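Local coordinates for protein cellobiose 2-epimerase (Caldibacillus thermoamylovorans, PDB 5ZHB) that catalyses the epimerisation of cellobiose at C2, probably yielding glucosyl-mannose, as a member of the N-acylglucosamine 2-epimerase family, at residues M343-S346 / W352-S355; D288-Y293 / W336-T341; V35-H40 / G360-R365; N6-E11 / A378-E383. One frame throughout, in Å; residues are numbered along the deposited sequence.

Contact 1: M343-S346 / W352-S355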
loop_
_atom_site.group_PDB
_atom_site.type_symbol
_atom_site.label_atom_id
_atom_site.label_comp_id
_atom_site.label_asym_id
_atom_site.label_seq_id
_atom_site.Cartn_x
_atom_site.Cartn_y
_atom_site.Cartn_z
ATOM N N MET A 343 -17.810 8.376 -2.248
ATOM C CA MET A 343 -16.985 7.206 -1.965
ATOM C C MET A 343 -17.222 6.674 -0.556
ATOM O O MET A 343 -17.079 5.476 -0.336
ATOM C CB MET A 343 -15.494 7.547 -2.089
ATOM C CG MET A 343 -14.510 6.355 -2.127
ATOM S SD MET A 343 -14.600 5.291 -3.588
ATOM C CE MET A 343 -13.990 6.505 -4.775
ATOM N N ILE A 344 -17.533 7.550 0.415
ATOM C CA ILE A 344 -17.735 7.090 1.785
ATOM C C ILE A 344 -19.180 6.598 1.892
ATOM O O ILE A 344 -20.093 7.345 1.588
ATOM C CB ILE A 344 -17.423 8.183 2.827
ATOM C CG1 ILE A 344 -15.980 8.685 2.714
ATOM C CG2 ILE A 344 -17.730 7.667 4.250
ATOM C CD1 ILE A 344 -15.532 9.630 3.820
ATOM N N ASP A 345 -19.365 5.355 2.326
ATOM C CA ASP A 345 -20.665 4.687 2.331
ATOM C C ASP A 345 -21.463 5.260 3.498
ATOM O O ASP A 345 -20.930 5.347 4.584
ATOM C CB ASP A 345 -20.459 3.195 2.536
ATOM C CG ASP A 345 -21.654 2.296 2.292
ATOM O OD1 ASP A 345 -22.783 2.831 2.201
ATOM O OD2 ASP A 345 -21.427 1.110 2.067
ATOM N N SER A 346 -22.717 5.645 3.290
ATOM C CA SER A 346 -23.494 6.122 4.421
ATOM C C SER A 346 -24.436 5.035 4.952
ATOM O O SER A 346 -25.183 5.276 5.898
ATOM C CB SER A 346 -24.203 7.387 4.092
ATOM O OG SER A 346 -25.110 7.140 3.039
ATOM N N TRP A 352 -15.996 2.420 3.234
ATOM C CA TRP A 352 -15.839 3.057 1.940
ATOM C C TRP A 352 -16.172 2.049 0.843
ATOM O O TRP A 352 -15.866 0.859 0.898
ATOM C CB TRP A 352 -14.401 3.596 1.772
ATOM C CG TRP A 352 -13.982 4.722 2.692
ATOM C CD1 TRP A 352 -14.406 5.026 3.948
ATOM C CD2 TRP A 352 -13.009 5.741 2.360
ATOM N NE1 TRP A 352 -13.776 6.147 4.423
ATOM C CE2 TRP A 352 -12.909 6.611 3.463
ATOM C CE3 TRP A 352 -12.240 6.006 1.225
ATOM C CZ2 TRP A 352 -12.054 7.708 3.472
ATOM C CZ3 TRP A 352 -11.396 7.095 1.236
ATOM C CH2 TRP A 352 -11.324 7.947 2.324
ATOM N N TYR A 353 -16.751 2.549 -0.237
ATOM C CA TYR A 353 -16.894 1.715 -1.415
ATOM C C TYR A 353 -15.541 1.458 -2.078
ATOM O O TYR A 353 -14.612 2.253 -1.963
ATOM C CB TYR A 353 -17.781 2.418 -2.426
ATOM C CG TYR A 353 -19.174 2.749 -1.939
ATOM C CD1 TYR A 353 -20.065 1.751 -1.547
ATOM C CD2 TYR A 353 -19.635 4.061 -2.005
ATOM C CE1 TYR A 353 -21.349 2.076 -1.123
ATOM C CE2 TYR A 353 -20.917 4.390 -1.607
ATOM C CZ TYR A 353 -21.781 3.393 -1.206
ATOM O OH TYR A 353 -23.034 3.767 -0.852
ATOM N N TRP A 354 -15.448 0.321 -2.765
ATOM C CA TRP A 354 -14.266 -0.032 -3.517
ATOM C C TRP A 354 -14.015 1.031 -4.584
ATOM O O TRP A 354 -12.902 1.532 -4.752
ATOM C CB TRP A 354 -14.475 -1.412 -4.155
ATOM C CG TRP A 354 -13.277 -1.899 -4.931
ATOM C CD1 TRP A 354 -12.815 -1.375 -6.109
ATOM C CD2 TRP A 354 -12.420 -3.014 -4.637
ATOM N NE1 TRP A 354 -11.700 -2.039 -6.533
ATOM C CE2 TRP A 354 -11.458 -3.077 -5.674
ATOM C CE3 TRP A 354 -12.392 -3.978 -3.632
ATOM C CZ2 TRP A 354 -10.473 -4.056 -5.722
ATOM C CZ3 TRP A 354 -11.445 -4.973 -3.699
ATOM C CH2 TRP A 354 -10.503 -5.016 -4.735
ATOM N N SER A 355 -15.070 1.342 -5.342
ATOM C CA SER A 355 -14.945 2.305 -6.425
ATOM C C SER A 355 -16.299 2.911 -6.747
ATOM O O SER A 355 -17.328 2.420 -6.272
ATOM C CB SER A 355 -14.276 1.676 -7.641
ATOM O OG SER A 355 -14.986 0.553 -8.137
#

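Contact 2: D288-Y293 / W336-T341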
loop_
_atom_site.group_PDB
_atom_site.type_symbol
_atom_site.label_atom_id
_atom_site.label_comp_id
_atom_site.label_asym_id
_atom_site.label_seq_id
_atom_site.Cartn_x
_atom_site.Cartn_y
_atom_site.Cartn_z
ATOM N N ASP A 288 -14.370 16.861 -12.180
ATOM C CA ASP A 288 -15.006 16.930 -10.856
ATOM C C ASP A 288 -13.981 16.960 -9.718
ATOM O O ASP A 288 -14.352 17.092 -8.558
ATOM C CB ASP A 288 -16.075 15.863 -10.638
ATOM C CG ASP A 288 -15.551 14.438 -10.717
ATOM O OD1 ASP A 288 -14.311 14.297 -10.759
ATOM O OD2 ASP A 288 -16.371 13.501 -10.817
ATOM N N GLY A 289 -12.683 16.867 -10.033
ATOM C CA GLY A 289 -11.647 16.902 -9.011
ATOM C C GLY A 289 -11.211 15.501 -8.568
ATOM O O GLY A 289 -10.238 15.371 -7.823
ATOM N N SER A 290 -11.916 14.466 -9.037
ATOM C CA SER A 290 -11.586 13.079 -8.695
ATOM C C SER A 290 -10.421 12.604 -9.563
ATOM O O SER A 290 -10.067 13.265 -10.533
ATOM C CB SER A 290 -12.812 12.172 -8.813
ATOM O OG SER A 290 -13.168 11.870 -10.158
ATOM N N LEU A 291 -9.836 11.439 -9.254
ATOM C CA LEU A 291 -8.810 10.872 -10.126
ATOM C C LEU A 291 -9.313 9.648 -10.865
ATOM O O LEU A 291 -9.917 8.756 -10.277
ATOM C CB LEU A 291 -7.555 10.478 -9.365
ATOM C CG LEU A 291 -6.632 11.651 -9.073
ATOM C CD1 LEU A 291 -7.117 12.333 -7.834
ATOM C CD2 LEU A 291 -5.215 11.193 -9.000
ATOM N N ALA A 292 -8.983 9.607 -12.163
ATOM C CA ALA A 292 -9.141 8.433 -12.986
ATOM C C ALA A 292 -8.246 7.317 -12.462
ATOM O O ALA A 292 -7.366 7.561 -11.638
ATOM C CB ALA A 292 -8.798 8.763 -14.440
ATOM N N TYR A 293 -8.435 6.112 -13.016
ATOM C CA TYR A 293 -7.710 4.937 -12.551
ATOM C C TYR A 293 -6.475 4.652 -13.402
ATOM O O TYR A 293 -5.364 4.548 -12.883
ATOM C CB TYR A 293 -8.690 3.760 -12.531
ATOM C CG TYR A 293 -8.100 2.464 -12.012
ATOM C CD1 TYR A 293 -7.328 2.421 -10.851
ATOM C CD2 TYR A 293 -8.294 1.284 -12.712
ATOM C CE1 TYR A 293 -6.802 1.224 -10.383
ATOM C CE2 TYR A 293 -7.755 0.094 -12.267
ATOM C CZ TYR A 293 -7.005 0.068 -11.108
ATOM O OH TYR A 293 -6.490 -1.130 -10.719
ATOM N N TRP A 336 -11.314 15.488 -1.611
ATOM C CA TRP A 336 -11.988 15.178 -0.372
ATOM C C TRP A 336 -13.494 15.373 -0.503
ATOM O O TRP A 336 -14.276 14.515 -0.085
ATOM C CB TRP A 336 -11.425 16.009 0.765
ATOM C CG TRP A 336 -12.092 15.722 2.081
ATOM C CD1 TRP A 336 -12.613 16.656 2.924
ATOM C CD2 TRP A 336 -12.257 14.446 2.731
ATOM N NE1 TRP A 336 -13.117 16.055 4.042
ATOM C CE2 TRP A 336 -12.896 14.704 3.966
ATOM C CE3 TRP A 336 -11.937 13.121 2.411
ATOM C CZ2 TRP A 336 -13.215 13.697 4.869
ATOM C CZ3 TRP A 336 -12.254 12.120 3.323
ATOM C CH2 TRP A 336 -12.866 12.411 4.533
ATOM N N ASP A 337 -13.915 16.476 -1.129
ATOM C CA ASP A 337 -15.333 16.680 -1.384
ATOM C C ASP A 337 -15.953 15.563 -2.203
ATOM O O ASP A 337 -17.076 15.142 -1.938
ATOM C CB ASP A 337 -15.621 17.962 -2.146
ATOM C CG ASP A 337 -16.035 19.068 -1.198
ATOM O OD1 ASP A 337 -17.059 18.863 -0.492
ATOM O OD2 ASP A 337 -15.292 20.069 -1.125
ATOM N N TYR A 338 -15.261 15.146 -3.262
ATOM C CA TYR A 338 -15.743 14.036 -4.055
ATOM C C TYR A 338 -15.907 12.790 -3.172
ATOM O O TYR A 338 -16.922 12.087 -3.272
ATOM C CB TYR A 338 -14.775 13.720 -5.191
ATOM C CG TYR A 338 -15.265 12.575 -6.047
ATOM C CD1 TYR A 338 -16.061 12.782 -7.169
ATOM C CD2 TYR A 338 -14.918 11.269 -5.721
ATOM C CE1 TYR A 338 -16.527 11.717 -7.927
ATOM C CE2 TYR A 338 -15.403 10.210 -6.449
ATOM C CZ TYR A 338 -16.194 10.426 -7.559
ATOM O OH TYR A 338 -16.606 9.321 -8.240
ATOM N N VAL A 339 -14.864 12.501 -2.370
ATOM C CA VAL A 339 -14.812 11.315 -1.535
ATOM C C VAL A 339 -15.971 11.306 -0.527
ATOM O O VAL A 339 -16.600 10.268 -0.305
ATOM C CB VAL A 339 -13.458 11.168 -0.814
ATOM C CG1 VAL A 339 -13.488 10.114 0.281
ATOM C CG2 VAL A 339 -12.346 10.814 -1.794
ATOM N N LYS A 340 -16.215 12.428 0.148
ATOM C CA LYS A 340 -17.349 12.499 1.058
ATOM C C LYS A 340 -18.658 12.352 0.313
ATOM O O LYS A 340 -19.555 11.721 0.830
ATOM C CB LYS A 340 -17.434 13.821 1.813
ATOM C CG LYS A 340 -16.369 13.964 2.864
ATOM C CD LYS A 340 -16.625 15.242 3.643
ATOM C CE LYS A 340 -16.488 16.448 2.747
ATOM N NZ LYS A 340 -16.265 17.632 3.587
ATOM N N THR A 341 -18.763 12.894 -0.910
ATOM C CA THR A 341 -20.013 12.849 -1.641
ATOM C C THR A 341 -20.297 11.465 -2.222
ATOM O O THR A 341 -21.462 11.093 -2.242
ATOM C CB THR A 341 -20.112 13.900 -2.740
ATOM O OG1 THR A 341 -19.897 15.102 -2.029
ATOM C CG2 THR A 341 -21.467 13.914 -3.434
#

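Contact 3: V35-H40 / G360-R365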
loop_
_atom_site.group_PDB
_atom_site.type_symbol
_atom_site.label_atom_id
_atom_site.label_comp_id
_atom_site.label_asym_id
_atom_site.label_seq_id
_atom_site.Cartn_x
_atom_site.Cartn_y
_atom_site.Cartn_z
ATOM N N VAL A 35 -16.346 -8.922 3.430
ATOM C CA VAL A 35 -17.626 -8.261 3.531
ATOM C C VAL A 35 -18.027 -7.871 2.116
ATOM O O VAL A 35 -17.337 -7.080 1.491
ATOM C CB VAL A 35 -17.554 -7.032 4.441
ATOM C CG1 VAL A 35 -18.903 -6.336 4.503
ATOM C CG2 VAL A 35 -17.015 -7.362 5.826
ATOM N N ASP A 36 -19.124 -8.437 1.611
ATOM C CA ASP A 36 -19.534 -8.192 0.238
ATOM C C ASP A 36 -20.204 -6.825 0.163
ATOM O O ASP A 36 -20.418 -6.183 1.188
ATOM C CB ASP A 36 -20.374 -9.330 -0.323
ATOM C CG ASP A 36 -21.578 -9.713 0.527
ATOM O OD1 ASP A 36 -22.209 -8.788 1.098
ATOM O OD2 ASP A 36 -21.875 -10.927 0.604
ATOM N N TYR A 37 -20.475 -6.381 -1.074
ATOM C CA TYR A 37 -21.079 -5.094 -1.357
ATOM C C TYR A 37 -22.367 -4.911 -0.546
ATOM O O TYR A 37 -22.683 -3.794 -0.145
ATOM C CB TYR A 37 -21.464 -5.008 -2.833
ATOM C CG TYR A 37 -22.183 -3.710 -3.147
ATOM C CD1 TYR A 37 -21.500 -2.506 -3.093
ATOM C CD2 TYR A 37 -23.551 -3.678 -3.413
ATOM C CE1 TYR A 37 -22.124 -1.310 -3.383
ATOM C CE2 TYR A 37 -24.198 -2.476 -3.666
ATOM C CZ TYR A 37 -23.486 -1.291 -3.656
ATOM O OH TYR A 37 -24.091 -0.092 -3.914
ATOM N N ASP A 38 -23.113 -5.999 -0.332
ATOM C CA ASP A 38 -24.400 -5.899 0.351
ATOM C C ASP A 38 -24.227 -6.039 1.868
ATOM O O ASP A 38 -25.221 -6.195 2.577
ATOM C CB ASP A 38 -25.389 -6.884 -0.258
ATOM C CG ASP A 38 -24.984 -8.345 -0.168
ATOM O OD1 ASP A 38 -24.046 -8.645 0.602
ATOM O OD2 ASP A 38 -25.612 -9.167 -0.862
ATOM N N LEU A 39 -22.977 -5.992 2.369
ATOM C CA LEU A 39 -22.679 -5.915 3.796
ATOM C C LEU A 39 -22.913 -7.235 4.532
ATOM O O LEU A 39 -22.814 -7.242 5.765
ATOM C CB LEU A 39 -23.371 -4.743 4.494
ATOM C CG LEU A 39 -23.151 -3.368 3.860
ATOM C CD1 LEU A 39 -23.909 -2.328 4.666
ATOM C CD2 LEU A 39 -21.644 -3.014 3.748
ATOM N N HIS A 40 -23.102 -8.362 3.822
ATOM C CA HIS A 40 -22.924 -9.669 4.470
ATOM C C HIS A 40 -21.460 -9.927 4.844
ATOM O O HIS A 40 -20.551 -9.765 4.025
ATOM C CB HIS A 40 -23.418 -10.833 3.619
ATOM C CG HIS A 40 -24.893 -10.827 3.460
ATOM N ND1 HIS A 40 -25.529 -10.570 2.266
ATOM C CD2 HIS A 40 -25.864 -11.069 4.371
ATOM C CE1 HIS A 40 -26.833 -10.620 2.471
ATOM N NE2 HIS A 40 -27.051 -10.916 3.726
ATOM N N GLY A 360 -21.553 8.123 -11.110
ATOM C CA GLY A 360 -21.692 8.454 -9.698
ATOM C C GLY A 360 -22.202 7.288 -8.845
ATOM O O GLY A 360 -22.266 7.390 -7.620
ATOM N N GLN A 361 -22.493 6.147 -9.453
ATOM C CA GLN A 361 -23.006 5.029 -8.672
ATOM C C GLN A 361 -21.857 4.171 -8.143
ATOM O O GLN A 361 -20.876 3.916 -8.847
ATOM C CB GLN A 361 -23.925 4.078 -9.442
ATOM C CG GLN A 361 -25.155 4.739 -10.054
ATOM C CD GLN A 361 -26.335 4.861 -9.111
ATOM O OE1 GLN A 361 -27.443 4.414 -9.425
ATOM N NE2 GLN A 361 -26.119 5.471 -7.953
ATOM N N PRO A 362 -22.018 3.614 -6.924
ATOM C CA PRO A 362 -21.038 2.675 -6.372
ATOM C C PRO A 362 -20.875 1.410 -7.217
ATOM O O PRO A 362 -21.849 0.810 -7.657
ATOM C CB PRO A 362 -21.541 2.365 -4.951
ATOM C CG PRO A 362 -22.613 3.413 -4.659
ATOM C CD PRO A 362 -23.121 3.922 -5.996
ATOM N N THR A 363 -19.623 0.970 -7.400
ATOM C CA THR A 363 -19.342 -0.305 -8.026
ATOM C C THR A 363 -19.713 -1.395 -7.018
ATOM O O THR A 363 -19.349 -1.307 -5.847
ATOM C CB THR A 363 -17.867 -0.378 -8.424
ATOM O OG1 THR A 363 -17.476 0.823 -9.101
ATOM C CG2 THR A 363 -17.559 -1.617 -9.238
ATOM N N LYS A 364 -20.349 -2.458 -7.489
ATOM C CA LYS A 364 -20.897 -3.474 -6.590
ATOM C C LYS A 364 -19.843 -4.527 -6.306
ATOM O O LYS A 364 -19.930 -5.654 -6.773
ATOM C CB LYS A 364 -22.177 -4.108 -7.145
ATOM C CG LYS A 364 -23.320 -3.140 -7.199
ATOM C CD LYS A 364 -24.612 -3.789 -7.684
ATOM C CE LYS A 364 -25.803 -2.919 -7.473
ATOM N NZ LYS A 364 -25.578 -1.605 -8.065
ATOM N N ARG A 365 -18.822 -4.106 -5.574
ATOM C CA ARG A 365 -17.664 -4.906 -5.250
ATOM C C ARG A 365 -17.570 -4.932 -3.739
ATOM O O ARG A 365 -18.152 -4.061 -3.092
ATOM C CB ARG A 365 -16.383 -4.222 -5.747
ATOM C CG ARG A 365 -16.163 -4.343 -7.242
ATOM C CD ARG A 365 -14.695 -4.312 -7.558
ATOM N NE ARG A 365 -14.059 -5.491 -6.962
ATOM C CZ ARG A 365 -12.833 -5.873 -7.259
ATOM N NH1 ARG A 365 -12.182 -5.247 -8.225
ATOM N NH2 ARG A 365 -12.277 -6.883 -6.606
#

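Contact 4: N6-E11 / A378-E383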
loop_
_atom_site.group_PDB
_atom_site.type_symbol
_atom_site.label_atom_id
_atom_site.label_comp_id
_atom_site.label_asym_id
_atom_site.label_seq_id
_atom_site.Cartn_x
_atom_site.Cartn_y
_atom_site.Cartn_z
ATOM N N ASN A 6 -9.505 17.770 10.892
ATOM C CA ASN A 6 -10.499 17.299 11.843
ATOM C C ASN A 6 -11.521 16.418 11.141
ATOM O O ASN A 6 -12.018 15.467 11.715
ATOM C CB ASN A 6 -11.200 18.432 12.587
ATOM C CG ASN A 6 -10.335 18.987 13.695
ATOM O OD1 ASN A 6 -9.886 18.241 14.575
ATOM N ND2 ASN A 6 -10.077 20.285 13.675
ATOM N N GLU A 7 -11.862 16.722 9.897
ATOM C CA GLU A 7 -12.794 15.889 9.156
ATOM C C GLU A 7 -12.191 14.513 8.857
ATOM O O GLU A 7 -12.913 13.510 8.865
ATOM C CB GLU A 7 -13.240 16.569 7.869
ATOM C CG GLU A 7 -14.255 17.674 8.138
ATOM C CD GLU A 7 -14.964 18.148 6.891
ATOM O OE1 GLU A 7 -14.756 17.573 5.800
ATOM O OE2 GLU A 7 -15.740 19.121 7.027
ATOM N N PHE A 8 -10.877 14.460 8.632
ATOM C CA PHE A 8 -10.223 13.181 8.337
ATOM C C PHE A 8 -10.118 12.329 9.599
ATOM O O PHE A 8 -10.358 11.115 9.585
ATOM C CB PHE A 8 -8.804 13.381 7.808
ATOM C CG PHE A 8 -8.663 14.256 6.573
ATOM C CD1 PHE A 8 -9.741 14.515 5.732
ATOM C CD2 PHE A 8 -7.430 14.816 6.252
ATOM C CE1 PHE A 8 -9.573 15.304 4.600
ATOM C CE2 PHE A 8 -7.269 15.604 5.117
ATOM C CZ PHE A 8 -8.339 15.846 4.294
ATOM N N ARG A 9 -9.729 12.967 10.695
ATOM C CA ARG A 9 -9.640 12.293 11.978
ATOM C C ARG A 9 -10.999 11.767 12.437
ATOM O O ARG A 9 -11.062 10.677 12.982
ATOM C CB ARG A 9 -9.122 13.272 13.034
ATOM C CG ARG A 9 -8.709 12.606 14.332
ATOM C CD ARG A 9 -8.342 13.702 15.340
ATOM N NE ARG A 9 -7.999 13.108 16.632
ATOM C CZ ARG A 9 -6.919 13.390 17.359
ATOM N NH1 ARG A 9 -6.012 14.255 16.926
ATOM N NH2 ARG A 9 -6.746 12.789 18.525
ATOM N N ASN A 10 -12.065 12.568 12.277
ATOM C CA ASN A 10 -13.419 12.127 12.562
ATOM C C ASN A 10 -13.754 10.891 11.719
ATOM O O ASN A 10 -14.311 9.925 12.236
ATOM C CB ASN A 10 -14.390 13.276 12.350
ATOM C CG ASN A 10 -15.833 12.863 12.468
ATOM O OD1 ASN A 10 -16.574 12.854 11.473
ATOM N ND2 ASN A 10 -16.241 12.491 13.665
ATOM N N GLU A 11 -13.429 10.938 10.422
ATOM C CA GLU A 11 -13.721 9.828 9.515
ATOM C C GLU A 11 -12.992 8.591 10.017
ATOM O O GLU A 11 -13.600 7.509 10.131
ATOM C CB GLU A 11 -13.462 10.176 8.044
ATOM C CG GLU A 11 -13.648 9.014 7.065
ATOM C CD GLU A 11 -15.030 8.362 7.040
ATOM O OE1 GLU A 11 -16.002 9.023 7.462
ATOM O OE2 GLU A 11 -15.143 7.190 6.618
ATOM N N ALA A 378 -6.805 4.554 6.146
ATOM C CA ALA A 378 -6.297 4.912 7.458
ATOM C C ALA A 378 -5.005 5.710 7.362
ATOM O O ALA A 378 -4.854 6.727 8.040
ATOM C CB ALA A 378 -6.070 3.711 8.332
ATOM N N ARG A 379 -4.056 5.199 6.565
ATOM C CA ARG A 379 -2.784 5.857 6.378
ATOM C C ARG A 379 -2.995 7.302 5.904
ATOM O O ARG A 379 -2.322 8.207 6.393
ATOM C CB ARG A 379 -1.906 5.043 5.421
ATOM C CG ARG A 379 -0.535 5.690 5.303
ATOM C CD ARG A 379 0.511 4.924 4.537
ATOM N NE ARG A 379 0.148 4.778 3.129
ATOM C CZ ARG A 379 0.869 4.098 2.236
ATOM N NH1 ARG A 379 2.011 3.548 2.592
ATOM N NH2 ARG A 379 0.448 4.002 0.982
ATOM N N PHE A 380 -3.915 7.520 4.953
ATOM C CA PHE A 380 -4.190 8.862 4.487
ATOM C C PHE A 380 -4.584 9.774 5.657
ATOM O O PHE A 380 -4.018 10.863 5.794
ATOM C CB PHE A 380 -5.195 8.829 3.332
ATOM C CG PHE A 380 -6.269 9.901 3.386
ATOM C CD1 PHE A 380 -5.971 11.233 3.104
ATOM C CD2 PHE A 380 -7.578 9.566 3.712
ATOM C CE1 PHE A 380 -6.972 12.192 3.119
ATOM C CE2 PHE A 380 -8.572 10.524 3.733
ATOM C CZ PHE A 380 -8.263 11.840 3.462
ATOM N N CYS A 381 -5.569 9.360 6.467
ATOM C CA CYS A 381 -6.010 10.170 7.589
ATOM C C CYS A 381 -4.833 10.437 8.526
ATOM O O CYS A 381 -4.618 11.574 8.928
ATOM C CB CYS A 381 -7.146 9.484 8.344
ATOM S SG CYS A 381 -8.656 9.302 7.377
ATOM N N LEU A 382 -4.048 9.407 8.833
ATOM C CA LEU A 382 -2.921 9.510 9.765
ATOM C C LEU A 382 -1.787 10.398 9.254
ATOM O O LEU A 382 -1.155 11.132 10.030
ATOM C CB LEU A 382 -2.419 8.112 10.090
ATOM C CG LEU A 382 -3.404 7.240 10.883
ATOM C CD1 LEU A 382 -2.887 5.829 10.953
ATOM C CD2 LEU A 382 -3.651 7.794 12.272
ATOM N N GLU A 383 -1.540 10.364 7.944
ATOM C CA GLU A 383 -0.490 11.193 7.373
ATOM C C GLU A 383 -0.815 12.674 7.573
ATOM O O GLU A 383 0.069 13.460 7.919
ATOM C CB GLU A 383 -0.354 10.841 5.896
ATOM C CG GLU A 383 0.570 9.659 5.616
ATOM C CD GLU A 383 2.026 9.971 5.899
ATOM O OE1 GLU A 383 2.495 11.058 5.496
ATOM O OE2 GLU A 383 2.690 9.112 6.497
#

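Contact 1: M343-S346 / W352-S355
Met343 O takes the backbone N-H of Tyr353 in a hydrogen bond of 2.9 Å. The bond is close to straight, with 160° at the hydrogen. The same oxygen also meets Trp352 CA in a longer C-H...O contact. Ile344 and Trp352 form a single beta bridge here, so the chain leaving helix 326-343 is tied to the chain that returns a few residues later. Side chains pack around this tie. Ile344 lays CG1 over one face of the Trp352 indole, 3.9 Å from the centroid of the five-membered ring, and CD1 reaches further toward the six-membered ring. The Met343 side chain crosses the indole at about a right angle, and its CG lies 4.1 Å from Trp352 CE3. Its chain bends at chi2 and chi3, and Met343 SD lies 3.4 Å from Tyr353 O, with Ser355 CA further off. Asp345 CB lies over one face of the Tyr353 ring, 4.1 Å from the centroid. A chi1 of -168° then lays the carboxylate along that ring, its plane 30° from the ring plane and Asp345 OD2 3.3 Å from Tyr353 CE1. The carboxylate also forms a salt bridge with Arg347. Tyr353 packs on Pro362 as well. Loss of this ring to an alanine is likely to uncover the Asp345 side chain and open a gap beside Pro362. Trp352 NE1 is hydrogen-bonded to Glu11 of helix 2-21. Met343 and Trp352 both pack on Trp306 of helix 306-323. The bridged loop lies between helices 2-21, 306-323 and 326-343 and leads into strand 355-356.

Contact 2: D288-Y293 / W336-T341
Ser290 points its CB straight at the face of the Tyr338 ring in a CH-pi contact that joins the loop 288-293 to helix 326-343. The loop carries an Asx turn, in which Asp288 OD1 accepts the backbone N-H of Ser290 at 3.0 Å. CB stands almost over the ring centre, 3.6 Å from the centroid and 8° off the normal. The extended chi1 of Tyr338 (-179°) sends the ring out from the helix toward the loop. The Asp288 carboxylate comes in obliquely, its plane turned 55° from the ring, with OD2 3.4 Å from Tyr338 CE1. Two groups of Ser290 grip Asp288 OD1, the backbone N and the hydroxyl, so serine and aspartate are locked together beside the tyrosine. Arg304 of strand 299-305 adds a salt bridge to Asp288 OD2 and a hydrogen bond to Ser290 OG. That positive charge probably offsets the carboxylate next to the ring. Tyr338 also touches Arg304 and meets the ring of Tyr342, so the tyrosine links the helix to both loop and strand. The hydroxyl bond runs from Ser290 OG to the syn side of Asp288 OD1 and measures 2.7 Å.

Contact 3: V35-H40 / G360-R365
Tyr37 meets Lys364 through CH-pi packing: Lys364 CA sits over one face of the ring, 3.9 Å from the centroid. The lysine chain continues across the same ring, and its CG lies 3.7 Å from Tyr37 CE2. Apolar contact adds Pro362, which comes up near the ring plane at the edge, with CB 4.0 Å from Tyr37 CE1. With chi1 at 176° the Tyr37 ring swings out of its own loop onto the 360-365 segment. Carbonyl oxygens meet the tyrosine too. Arg365 O lies 3.5 Å from Tyr37 CB, and Thr363 O lies 3.7 Å from Tyr37 CE1. The two loops have clear turn motifs. Asp36 to Leu39 is a type I beta turn, closed by Leu39 N to Asp36 O at 2.8 Å, and Lys364 is the centre of an inverse gamma turn. The beta turn lies in the loop between strands 34-35 and 41-42. The contact ties this loop to the one that runs from strand 355-356 toward helix 375-387. Of the polar and charged interactions, Arg347 makes a cation-pi contact with the Tyr37 ring and donates to Tyr37 O. Arg365 turns its guanidinium to Trp354 in another cation-pi pair, and Thr363 OG1 is bonded to Glu357 and to Ser355.

Contact 4: N6-E11 / A378-E383
Phe8 offers one ring face to the edge of Phe380. The pair is edge-to-face, with centroids 4.8 Å apart and planes at 52°. Phe380 CZ stands over the centre of the Phe8 ring, and the closest approach is to Phe8 CD1 at 3.8 Å. Phe380 CE1, next to CZ on the same edge, lies over the same face, 4.0 Å from Phe8 CE2. The two side chains cross at about a right angle. Phe8 holds its ring on the side of its own backbone N (chi1 -56°), and this carries the ring toward helix 375-387. Cys381 fills the space nearer the backbone. Phe8 CA and Cys381 CA are 5.2 Å apart, the nearest such pair of the two segments. Cys381 SG lies 4.1 Å from Phe8 CB and 3.3 Å from Phe8 O, so the sulfur fits against both the side chain and the backbone of the phenylalanine. The helices therefore pack closely at this point. With an alanine at Phe8, Phe380 is likely to lose the face its edge rests on, and a gap would open between the two helices. Phe8 also takes part in edge-to-face pairs with Trp336 of helix 326-343 and Phe384 of helix 375-387, and so belongs to an aromatic cluster. Phe380 in turn packs on Val310, Met313 and Val314 of helix 306-323, while Cys381 touches Leu12 further along helix 2-21. The N-terminal helix is thus held against the last helix of the chain, with helices 306-323 and 326-343 beside them.

Contact 4 pairs the first helix with the last and encloses the other three along the sequence. Contact 3 encloses contacts 1 and 2, which follow in series, contact 2 first. Contacts 1 and 3 are closest, with centres about 8 Å apart, and segment 352-355 touches both segments of contact 3. Helix 326-343 links contacts 1 and 2, whose centres are about 11 Å apart. Helix 2-21 joins contact 4 to both of them, touching segment 336-341 and the bridged loop. Contacts 3 and 4 do not touch; their nearest atoms are about 12 Å apart. Contact 4 brings the two ends of the chain together, consistent with closure of an alpha/alpha-barrel.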